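Local atomic coordinates of probable amidase (PDB entry 2DC0), a protein that is probably an amidase of the amidase signature family, with an alpha/beta fold built around one large mixed beta-sheet. Residues 146-151 against 170-175; 179-184 against 207-212. All coordinates share one frame; numbering follows the deposited sequence.

Contact 1. Residues 146-151 against 170-175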
ATOM      1  N   GLY A 146      13.796   9.911  19.716  1.00 28.97           N
ATOM      2  CA  GLY A 146      12.747   8.945  19.972  1.00 32.99           C
ATOM      3  C   GLY A 146      11.951   8.154  18.960  1.00 32.05           C
ATOM      4  O   GLY A 146      12.118   8.296  17.754  1.00 33.07           O
ATOM      5  N   SER A 147      10.766   7.377  19.571  1.00 30.86           N
ATOM      6  CA  SER A 147      10.259   7.433  20.939  1.00 23.06           C
ATOM      7  C   SER A 147      10.885   6.140  21.429  1.00 18.06           C
ATOM      8  O   SER A 147      10.607   5.708  22.536  1.00 16.68           O
ATOM      9  CB  SER A 147       8.748   7.347  20.991  1.00 26.63           C
ATOM     10  OG  SER A 147       8.279   6.055  20.565  1.00 21.61           O
ATOM     11  N   SER A 148      11.864   5.342  20.806  1.00 16.13           N
ATOM     12  CA  SER A 148      12.491   4.129  21.344  1.00 17.03           C
ATOM     13  C   SER A 148      13.858   4.610  21.848  1.00 16.37           C
ATOM     14  O   SER A 148      14.870   3.929  21.675  1.00 15.58           O
ATOM     15  CB  SER A 148      12.720   3.082  20.251  1.00 16.27           C
ATOM     16  OG  SER A 148      11.528   2.712  19.580  1.00 19.60           O
ATOM     17  N   GLY A 149      13.874   5.793  22.463  1.00 16.55           N
ATOM     18  CA  GLY A 149      15.112   6.380  22.957  1.00 18.11           C
ATOM     19  C   GLY A 149      15.893   5.555  23.961  1.00 17.57           C
ATOM     20  O   GLY A 149      17.083   5.302  23.777  1.00 18.10           O
ATOM     21  N   GLY A 150      15.223   5.140  25.031  1.00 17.49           N
ATOM     22  CA  GLY A 150      15.885   4.344  26.043  1.00 14.34           C
ATOM     23  C   GLY A 150      16.445   3.070  25.448  1.00 13.38           C
ATOM     24  O   GLY A 150      17.528   2.640  25.825  1.00 13.70           O
ATOM     25  N   SER A 151      15.716   2.462  24.518  1.00 13.48           N
ATOM     26  CA  SER A 151      16.183   1.228  23.898  1.00 12.57           C
ATOM     27  C   SER A 151      17.470   1.418  23.108  1.00 13.13           C
ATOM     28  O   SER A 151      18.381   0.596  23.194  1.00 13.78           O
ATOM     29  CB  SER A 151      15.107   0.639  22.982  1.00 12.91           C
ATOM     30  OG  SER A 151      14.048   0.073  23.730  1.00 14.46           O
ATOM     31  N   GLY A 170       9.377   6.838  12.436  1.00 17.04           N
ATOM     32  CA  GLY A 170      10.830   6.817  12.528  1.00 16.60           C
ATOM     33  C   GLY A 170      11.339   6.497  13.924  1.00 17.67           C
ATOM     34  O   GLY A 170      12.542   6.499  14.169  1.00 17.47           O
ATOM     35  N   SER A 171      10.427   6.179  14.837  1.00 16.92           N
ATOM     36  CA  SER A 171      10.799   5.909  16.221  1.00 18.39           C
ATOM     37  C   SER A 171      11.848   4.839  16.518  1.00 17.81           C
ATOM     38  O   SER A 171      12.282   4.701  17.660  1.00 17.82           O
ATOM     39  CB  SER A 171       9.540   5.665  17.038  1.00 18.04           C
ATOM     40  OG  SER A 171       8.931   6.920  17.308  1.00 17.13           O
ATOM     41  N   ILE A 172      12.250   4.080  15.505  1.00 18.11           N
ATOM     42  CA  ILE A 172      13.302   3.083  15.680  1.00 19.64           C
ATOM     43  C   ILE A 172      14.558   3.626  14.985  1.00 19.77           C
ATOM     44  O   ILE A 172      15.639   3.668  15.565  1.00 21.23           O
ATOM     45  CB  ILE A 172      12.925   1.718  15.040  1.00 20.86           C
ATOM     46  CG1 ILE A 172      12.056   0.915  16.009  1.00 23.90           C
ATOM     47  CG2 ILE A 172      14.176   0.924  14.676  1.00 21.57           C
ATOM     48  CD1 ILE A 172      11.310  -0.262  15.382  1.00 23.38           C
ATOM     49  N   ARG A 173      14.399   4.050  13.737  1.00 18.32           N
ATOM     50  CA  ARG A 173      15.511   4.569  12.953  1.00 17.22           C
ATOM     51  C   ARG A 173      16.130   5.862  13.492  1.00 16.01           C
ATOM     52  O   ARG A 173      17.356   6.000  13.521  1.00 15.11           O
ATOM     53  CB  ARG A 173      15.051   4.743  11.503  1.00 17.55           C
ATOM     54  CG  ARG A 173      14.666   3.405  10.869  1.00 16.94           C
ATOM     55  CD  ARG A 173      13.772   3.576   9.648  1.00 15.44           C
ATOM     56  NE  ARG A 173      12.418   3.977  10.024  1.00 13.17           N
ATOM     57  CZ  ARG A 173      11.607   4.674   9.236  1.00 14.29           C
ATOM     58  NH1 ARG A 173      12.021   5.047   8.027  1.00 12.79           N
ATOM     59  NH2 ARG A 173      10.384   5.001   9.653  1.00 15.10           N
ATOM     60  N   ILE A 174      15.299   6.804  13.930  1.00 14.88           N
ATOM     61  CA  ILE A 174      15.805   8.072  14.453  1.00 15.39           C
ATOM     62  C   ILE A 174      16.708   7.886  15.680  1.00 14.85           C
ATOM     63  O   ILE A 174      17.832   8.376  15.704  1.00 15.95           O
ATOM     64  CB  ILE A 174      14.634   9.039  14.775  1.00 16.57           C
ATOM     65  CG1 ILE A 174      13.939   9.423  13.456  1.00 16.92           C
ATOM     66  CG2 ILE A 174      15.150  10.295  15.485  1.00 16.83           C
ATOM     67  CD1 ILE A 174      12.576  10.031  13.624  1.00 23.38           C
ATOM     68  N   PRO A 175      16.229   7.179  16.716  1.00 14.69           N
ATOM     69  CA  PRO A 175      17.102   7.001  17.882  1.00 14.78           C
ATOM     70  C   PRO A 175      18.344   6.168  17.550  1.00 13.87           C
ATOM     71  O   PRO A 175      19.415   6.381  18.126  1.00 14.61           O
ATOM     72  CB  PRO A 175      16.186   6.346  18.922  1.00 14.66           C
ATOM     73  CG  PRO A 175      15.154   5.644  18.098  1.00 16.78           C
ATOM     74  CD  PRO A 175      14.891   6.614  16.961  1.00 13.75           C
TER
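Ser148 takes hold of the carbonyl of Ser171 twice, through its backbone and through its side chain. Its OG lies 2.9 Å from Ser171 O and its N 3.2 Å from the same oxygen. The two donors come in differently: the N-H lies in the carbonyl plane, whereas the hydroxyl sits above it, 51° out. With chi1 at -57° OG stands beside its own backbone N, which is how both can reach one acceptor. Next door, Ser147 N gives a weak, bent hydrogen bond of 2.9 Å to Ser171 OG, with 137° at the hydrogen. The peptide between Gly146 and Ser147 is cis, and the two hydroxyls, Ser147 OG and Ser171 OG, end up 3.4 Å apart. Lys73 NZ hydrogen-bonds to the OG of both Ser147 and Ser148. A cis serine set between a second serine and a lysine is the Ser-cisSer-Lys arrangement of amidase signature enzymes, so Ser171, Ser147 and Lys73 probably correspond to that triad.

Farther out the contact is mostly backbone against ring. Gly146 O receives a CA-H...O contact of 3.1 Å from Ser171 CA and also meets Pro175 CD at 3.3 Å. Pro175 CG comes to 4.1 Å from Ser148 CB, so the ring lies against this turn of chain. Helices 149-157 and 173-179 both start here, while Ser148 and Ser151 touch Leu209 of strand 206-210. Arg173, salt-bridged to Asp167, packs on helix 386-390 and strand 395-403.

Contact 2. Residues 179-184 against 207-212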
ATOM      1  N   ASN A 179      22.087   7.714  18.295  1.00 13.94           N
ATOM      2  CA  ASN A 179      22.975   7.037  19.233  1.00 14.78           C
ATOM      3  C   ASN A 179      24.018   6.102  18.621  1.00 14.49           C
ATOM      4  O   ASN A 179      24.806   5.492  19.345  1.00 15.81           O
ATOM      5  CB  ASN A 179      22.117   6.294  20.267  1.00 13.44           C
ATOM      6  CG  ASN A 179      21.273   7.248  21.111  1.00 13.70           C
ATOM      7  OD1 ASN A 179      21.791   7.947  21.983  1.00 13.43           O
ATOM      8  ND2 ASN A 179      19.975   7.294  20.837  1.00 11.72           N
ATOM      9  N   GLY A 180      24.034   5.993  17.296  1.00 13.58           N
ATOM     10  CA  GLY A 180      25.031   5.157  16.647  1.00 14.74           C
ATOM     11  C   GLY A 180      24.837   3.648  16.709  1.00 17.74           C
ATOM     12  O   GLY A 180      25.813   2.890  16.775  1.00 17.55           O
ATOM     13  N   VAL A 181      23.592   3.190  16.699  1.00 15.54           N
ATOM     14  CA  VAL A 181      23.349   1.757  16.708  1.00 15.07           C
ATOM     15  C   VAL A 181      22.543   1.381  15.467  1.00 15.61           C
ATOM     16  O   VAL A 181      22.234   2.235  14.629  1.00 15.41           O
ATOM     17  CB  VAL A 181      22.617   1.297  17.998  1.00 13.33           C
ATOM     18  CG1 VAL A 181      23.516   1.523  19.212  1.00 12.57           C
ATOM     19  CG2 VAL A 181      21.305   2.046  18.170  1.00 14.32           C
ATOM     20  N   VAL A 182      22.228   0.100  15.341  1.00 14.99           N
ATOM     21  CA  VAL A 182      21.472  -0.400  14.202  1.00 15.24           C
ATOM     22  C   VAL A 182      20.000  -0.491  14.569  1.00 14.65           C
ATOM     23  O   VAL A 182      19.651  -0.953  15.654  1.00 14.98           O
ATOM     24  CB  VAL A 182      21.974  -1.802  13.777  1.00 16.30           C
ATOM     25  CG1 VAL A 182      21.066  -2.390  12.702  1.00 16.87           C
ATOM     26  CG2 VAL A 182      23.403  -1.704  13.255  1.00 16.01           C
ATOM     27  N   GLY A 183      19.134  -0.046  13.668  1.00 14.12           N
ATOM     28  CA  GLY A 183      17.712  -0.114  13.936  1.00 11.73           C
ATOM     29  C   GLY A 183      17.016  -0.637  12.701  1.00 14.62           C
ATOM     30  O   GLY A 183      17.207  -0.099  11.614  1.00 15.86           O
ATOM     31  N   PHE A 184      16.218  -1.687  12.834  1.00 13.89           N
ATOM     32  CA  PHE A 184      15.534  -2.203  11.659  1.00 15.85           C
ATOM     33  C   PHE A 184      14.014  -2.177  11.754  1.00 16.04           C
ATOM     34  O   PHE A 184      13.428  -2.710  12.700  1.00 15.45           O
ATOM     35  CB  PHE A 184      16.005  -3.629  11.348  1.00 17.44           C
ATOM     36  CG  PHE A 184      15.397  -4.211  10.094  1.00 17.41           C
ATOM     37  CD1 PHE A 184      15.507  -3.545   8.874  1.00 18.65           C
ATOM     38  CD2 PHE A 184      14.717  -5.425  10.136  1.00 17.44           C
ATOM     39  CE1 PHE A 184      14.943  -4.081   7.705  1.00 20.66           C
ATOM     40  CE2 PHE A 184      14.150  -5.973   8.981  1.00 18.25           C
ATOM     41  CZ  PHE A 184      14.261  -5.303   7.762  1.00 18.43           C
ATOM     42  N   GLY A 207      10.146  -3.617  15.843  1.00 15.31           N
ATOM     43  CA  GLY A 207      11.445  -3.936  15.274  1.00 15.72           C
ATOM     44  C   GLY A 207      12.579  -3.890  16.281  1.00 16.96           C
ATOM     45  O   GLY A 207      12.439  -3.294  17.353  1.00 18.80           O
ATOM     46  N   PRO A 208      13.724  -4.504  15.962  1.00 16.31           N
ATOM     47  CA  PRO A 208      14.874  -4.528  16.864  1.00 15.58           C
ATOM     48  C   PRO A 208      15.881  -3.388  16.753  1.00 16.60           C
ATOM     49  O   PRO A 208      16.006  -2.726  15.711  1.00 14.80           O
ATOM     50  CB  PRO A 208      15.530  -5.854  16.523  1.00 15.03           C
ATOM     51  CG  PRO A 208      15.394  -5.858  15.020  1.00 16.31           C
ATOM     52  CD  PRO A 208      13.950  -5.404  14.811  1.00 15.95           C
ATOM     53  N   LEU A 209      16.593  -3.185  17.861  1.00 16.34           N
ATOM     54  CA  LEU A 209      17.676  -2.209  17.981  1.00 16.93           C
ATOM     55  C   LEU A 209      18.841  -3.097  18.382  1.00 16.70           C
ATOM     56  O   LEU A 209      18.775  -3.805  19.389  1.00 15.54           O
ATOM     57  CB  LEU A 209      17.368  -1.182  19.072  1.00 18.70           C
ATOM     58  CG  LEU A 209      16.426  -0.083  18.570  1.00 20.49           C
ATOM     59  CD1 LEU A 209      15.610   0.468  19.712  1.00 23.13           C
ATOM     60  CD2 LEU A 209      17.253   1.016  17.897  1.00 22.43           C
ATOM     61  N   THR A 210      19.897  -3.067  17.577  1.00 17.15           N
ATOM     62  CA  THR A 210      21.067  -3.910  17.793  1.00 17.05           C
ATOM     63  C   THR A 210      22.387  -3.185  17.582  1.00 17.70           C
ATOM     64  O   THR A 210      22.418  -2.020  17.188  1.00 17.18           O
ATOM     65  CB  THR A 210      21.053  -5.089  16.804  1.00 17.70           C
ATOM     66  OG1 THR A 210      21.049  -4.570  15.461  1.00 16.76           O
ATOM     67  CG2 THR A 210      19.813  -5.944  17.001  1.00 18.03           C
ATOM     68  N   ARG A 211      23.483  -3.900  17.826  1.00 17.88           N
ATOM     69  CA  ARG A 211      24.815  -3.341  17.641  1.00 19.92           C
ATOM     70  C   ARG A 211      25.384  -3.692  16.262  1.00 18.89           C
ATOM     71  O   ARG A 211      26.425  -3.175  15.868  1.00 18.99           O
ATOM     72  CB  ARG A 211      25.756  -3.856  18.732  1.00 23.05           C
ATOM     73  CG  ARG A 211      25.406  -3.371  20.129  1.00 26.01           C
ATOM     74  CD  ARG A 211      26.360  -3.940  21.160  1.00 32.20           C
ATOM     75  NE  ARG A 211      27.716  -3.430  20.974  1.00 35.07           N
ATOM     76  CZ  ARG A 211      28.103  -2.200  21.305  1.00 38.39           C
ATOM     77  NH1 ARG A 211      27.238  -1.351  21.846  1.00 39.29           N
ATOM     78  NH2 ARG A 211      29.352  -1.813  21.083  1.00 37.71           N
ATOM     79  N   SER A 212      24.707  -4.568  15.530  1.00 16.74           N
ATOM     80  CA  SER A 212      25.192  -4.957  14.208  1.00 16.65           C
ATOM     81  C   SER A 212      24.050  -5.390  13.303  1.00 17.21           C
ATOM     82  O   SER A 212      22.950  -5.707  13.773  1.00 15.35           O
ATOM     83  CB  SER A 212      26.183  -6.115  14.332  1.00 18.89           C
ATOM     84  OG  SER A 212      25.524  -7.254  14.868  1.00 19.09           O
TER
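Val181 approaches segment 207-212 just before its own strand begins, with CB 3.4 Å from Thr210 O and methyl CG2 4.2 Å from Leu209 CD2. Val182 then makes a hydrogen-bonded pair with Thr210: Val182 N to Thr210 O is 2.8 Å, and Thr210 N to Val182 O is 2.9 Å. On the face these two share, Val182 CB stands 3.4 Å from Thr210 OG1. That hydroxyl, between its backbone N and carbonyl carbon at chi1 59°, donates forward to Ser212 O, two residues on, at 2.8 Å, while Val182 CG2 rests against the Ser212 backbone. Segments 182-184 and 207-210 run antiparallel, at 172°, within strands 182-185 and 206-210, neighbours in the central mixed sheet, and strand 395-403 borders 182-185 on its other side. Gly183 forms the non-hydrogen-bonded pair with Leu209, whose CD2 branch leans over the glycine CA. At Phe184 the ladder resumes: N reaches Pro208 O at 3.1 Å in a nearly straight bond, 170° at the hydrogen. Phe184 CB touches Pro208 CG at 4.3 Å, but the ring itself leads away, onto helices 213-224 and 419-430. Phe184 O, buried and lacking a hydrogen-bonding partner in the model, faces the CA of Gly207.

Overall arrangement
Both contacts are buried near the middle of the chain, their centres 10 Å apart, though contact 2 has exposed Arg211 at its margin. Helix 173-179, which starts in contact 1, runs almost directly into strand 182-185 of contact 2. The two contacts also touch: Ile172 CG2 packs on Gly183 CA at 3.8 Å, and Ile172 CD1 comes to 3.6 Å from Gly207 N. Contact 1 joins two helix starts by serine hydroxyls and backbone groups, beside a cis peptide, polar chemistry that includes two members of the probable Ser-cisSer-Lys triad. Contact 2 joins two sheet strands by regular backbone bonds, with mostly apolar side chains.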